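Long-range contact in carbon monoxide dehydrogenase (PDB 6T7J), which is a carbon monoxide dehydrogenase, oxidising carbon monoxide to carbon dioxide at a nickel-iron-sulfur cluster that lacks its nickel in this crystal form: residues I264-H269 / V298-M303. Residues are numbered along the deposited sequence; the frame is centred on the assembly and turned at random.
Sequences IVVHGH and VNVVGM. With MSK (Broken Fe4S4 cluster), chain F.
Four backbone hydrogen bonds tie I264, V266, N299, V301 and M303 into a parallel ladder. I264 N donates to N299 O (3.0 Å, N-H...O 167°), and I264 O accepts V301 N; V266 then repeats the pattern, its N giving to V301 O and its O taking M303 N at 2.9 Å. Between these rungs V265 CA approaches V301 O to 3.3 Å, a CA-H...O contact that fits the parallel register of V265 with V301.

Side chains alternate between two faces. On one, V265 CG2 meets V301 CG2 at 3.6 Å, while V265 CG1, anti to its backbone N (chi1 180°), reaches M303 CG at 3.7 Å. On the other, I264 CD1 touches V298 CG1 at 3.6 Å, its extended chain (chi2 177°) carrying the methyl there, and V266 CG2 packs on G302 CA at 3.6 Å. Helix 271-281 covers V266 and V300, and helix 381-395 covers I264 and V298.

Beyond the ladder the chain runs through G268 to H269, whose NE2 binds iron FE1 of the broken cluster at 2.2 Å; C305 SG, just past M303, binds the same iron, and D340 accepts the H269 backbone N-H. Both ligands thus sit at the C-terminal edge of an all-parallel sheet of strand order 3-2-1-4-5-6, where these neighbouring strands, joined through helices 271-281 and 284-292, belong to a Rossmann-like alpha/beta domain.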
# COMPACT_ATOMS: atom_id res chain seq x y z
N ILE A 264 -32.86 12.84 -3.33
CA ILE A 264 -31.94 11.74 -3.08
C ILE A 264 -30.62 12.06 -3.75
O ILE A 264 -30.57 12.24 -4.98
CB ILE A 264 -32.50 10.39 -3.57
CG1 ILE A 264 -33.85 10.10 -2.93
CG2 ILE A 264 -31.52 9.27 -3.28
CD1 ILE A 264 -34.49 8.82 -3.42
N VAL A 265 -29.54 12.11 -2.97
CA VAL A 265 -28.20 12.38 -3.49
C VAL A 265 -27.47 11.06 -3.66
O VAL A 265 -27.54 10.19 -2.79
CB VAL A 265 -27.43 13.34 -2.57
CG1 VAL A 265 -26.03 13.60 -3.12
CG2 VAL A 265 -28.19 14.64 -2.37
N VAL A 266 -26.78 10.90 -4.79
CA VAL A 266 -25.89 9.76 -5.01
C VAL A 266 -24.46 10.29 -5.02
O VAL A 266 -24.10 11.12 -5.86
CB VAL A 266 -26.22 9.01 -6.32
CG1 VAL A 266 -27.42 8.10 -6.12
CG2 VAL A 266 -26.46 9.97 -7.47
N HIS A 267 -23.65 9.82 -4.07
CA HIS A 267 -22.33 10.37 -3.81
C HIS A 267 -21.33 9.23 -3.78
O HIS A 267 -21.59 8.19 -3.17
CB HIS A 267 -22.34 11.14 -2.49
CG HIS A 267 -21.03 11.77 -2.13
ND1 HIS A 267 -20.06 12.06 -3.06
CD2 HIS A 267 -20.54 12.18 -0.93
CE1 HIS A 267 -19.02 12.61 -2.46
NE2 HIS A 267 -19.29 12.70 -1.16
N GLY A 268 -20.19 9.41 -4.44
CA GLY A 268 -19.20 8.35 -4.49
C GLY A 268 -18.54 8.18 -5.84
O GLY A 268 -18.12 9.16 -6.45
N HIS A 269 -18.45 6.94 -6.33
CA HIS A 269 -17.63 6.70 -7.52
C HIS A 269 -18.13 5.58 -8.43
O HIS A 269 -18.08 5.72 -9.66
CB HIS A 269 -16.19 6.41 -7.09
CG HIS A 269 -15.37 7.64 -6.88
ND1 HIS A 269 -15.53 8.45 -5.78
CD2 HIS A 269 -14.40 8.21 -7.63
CE1 HIS A 269 -14.69 9.47 -5.86
NE2 HIS A 269 -13.99 9.35 -6.98
N VAL A 298 -39.93 12.23 -6.94
CA VAL A 298 -38.58 11.95 -6.45
C VAL A 298 -37.57 12.53 -7.43
O VAL A 298 -37.61 12.23 -8.62
CB VAL A 298 -38.34 10.44 -6.27
CG1 VAL A 298 -36.91 10.19 -5.78
CG2 VAL A 298 -39.33 9.86 -5.28
N ASN A 299 -36.67 13.36 -6.91
CA ASN A 299 -35.61 14.00 -7.66
C ASN A 299 -34.28 13.45 -7.16
O ASN A 299 -33.93 13.61 -5.99
CB ASN A 299 -35.68 15.52 -7.49
CG ASN A 299 -34.48 16.25 -8.06
OD1 ASN A 299 -34.09 16.02 -9.21
ND2 ASN A 299 -33.90 17.14 -7.27
N VAL A 300 -33.56 12.77 -8.05
CA VAL A 300 -32.25 12.22 -7.73
C VAL A 300 -31.18 13.10 -8.35
O VAL A 300 -31.20 13.36 -9.56
CB VAL A 300 -32.11 10.77 -8.21
CG1 VAL A 300 -31.01 10.06 -7.43
CG2 VAL A 300 -33.42 10.06 -8.05
N VAL A 301 -30.25 13.56 -7.52
CA VAL A 301 -29.14 14.38 -7.95
C VAL A 301 -27.85 13.64 -7.61
O VAL A 301 -27.83 12.75 -6.76
CB VAL A 301 -29.17 15.78 -7.29
CG1 VAL A 301 -30.51 16.44 -7.54
CG2 VAL A 301 -28.90 15.66 -5.80
N GLY A 302 -26.78 14.02 -8.30
CA GLY A 302 -25.50 13.36 -8.09
C GLY A 302 -24.43 14.29 -7.57
O GLY A 302 -24.50 15.51 -7.77
N MET A 303 -23.43 13.73 -6.90
CA MET A 303 -22.28 14.50 -6.44
C MET A 303 -21.01 13.70 -6.74
O MET A 303 -21.02 12.47 -6.70
CB MET A 303 -22.36 14.82 -4.95
CG MET A 303 -23.48 15.78 -4.57
SD MET A 303 -23.20 16.59 -2.98
CE MET A 303 -22.29 18.04 -3.52
S1 MSK F . -14.40 12.73 -6.63
S3 MSK F . -10.95 12.35 -6.52
S4 MSK F . -12.38 15.02 -4.91
S5 MSK F . -12.43 14.57 -8.34
FE1 MSK F . -13.66 11.19 -8.11
FE2 MSK F . -13.67 14.95 -6.68
FE3 MSK F . -10.96 14.57 -6.50
FE4 MSK F . -12.64 12.90 -5.19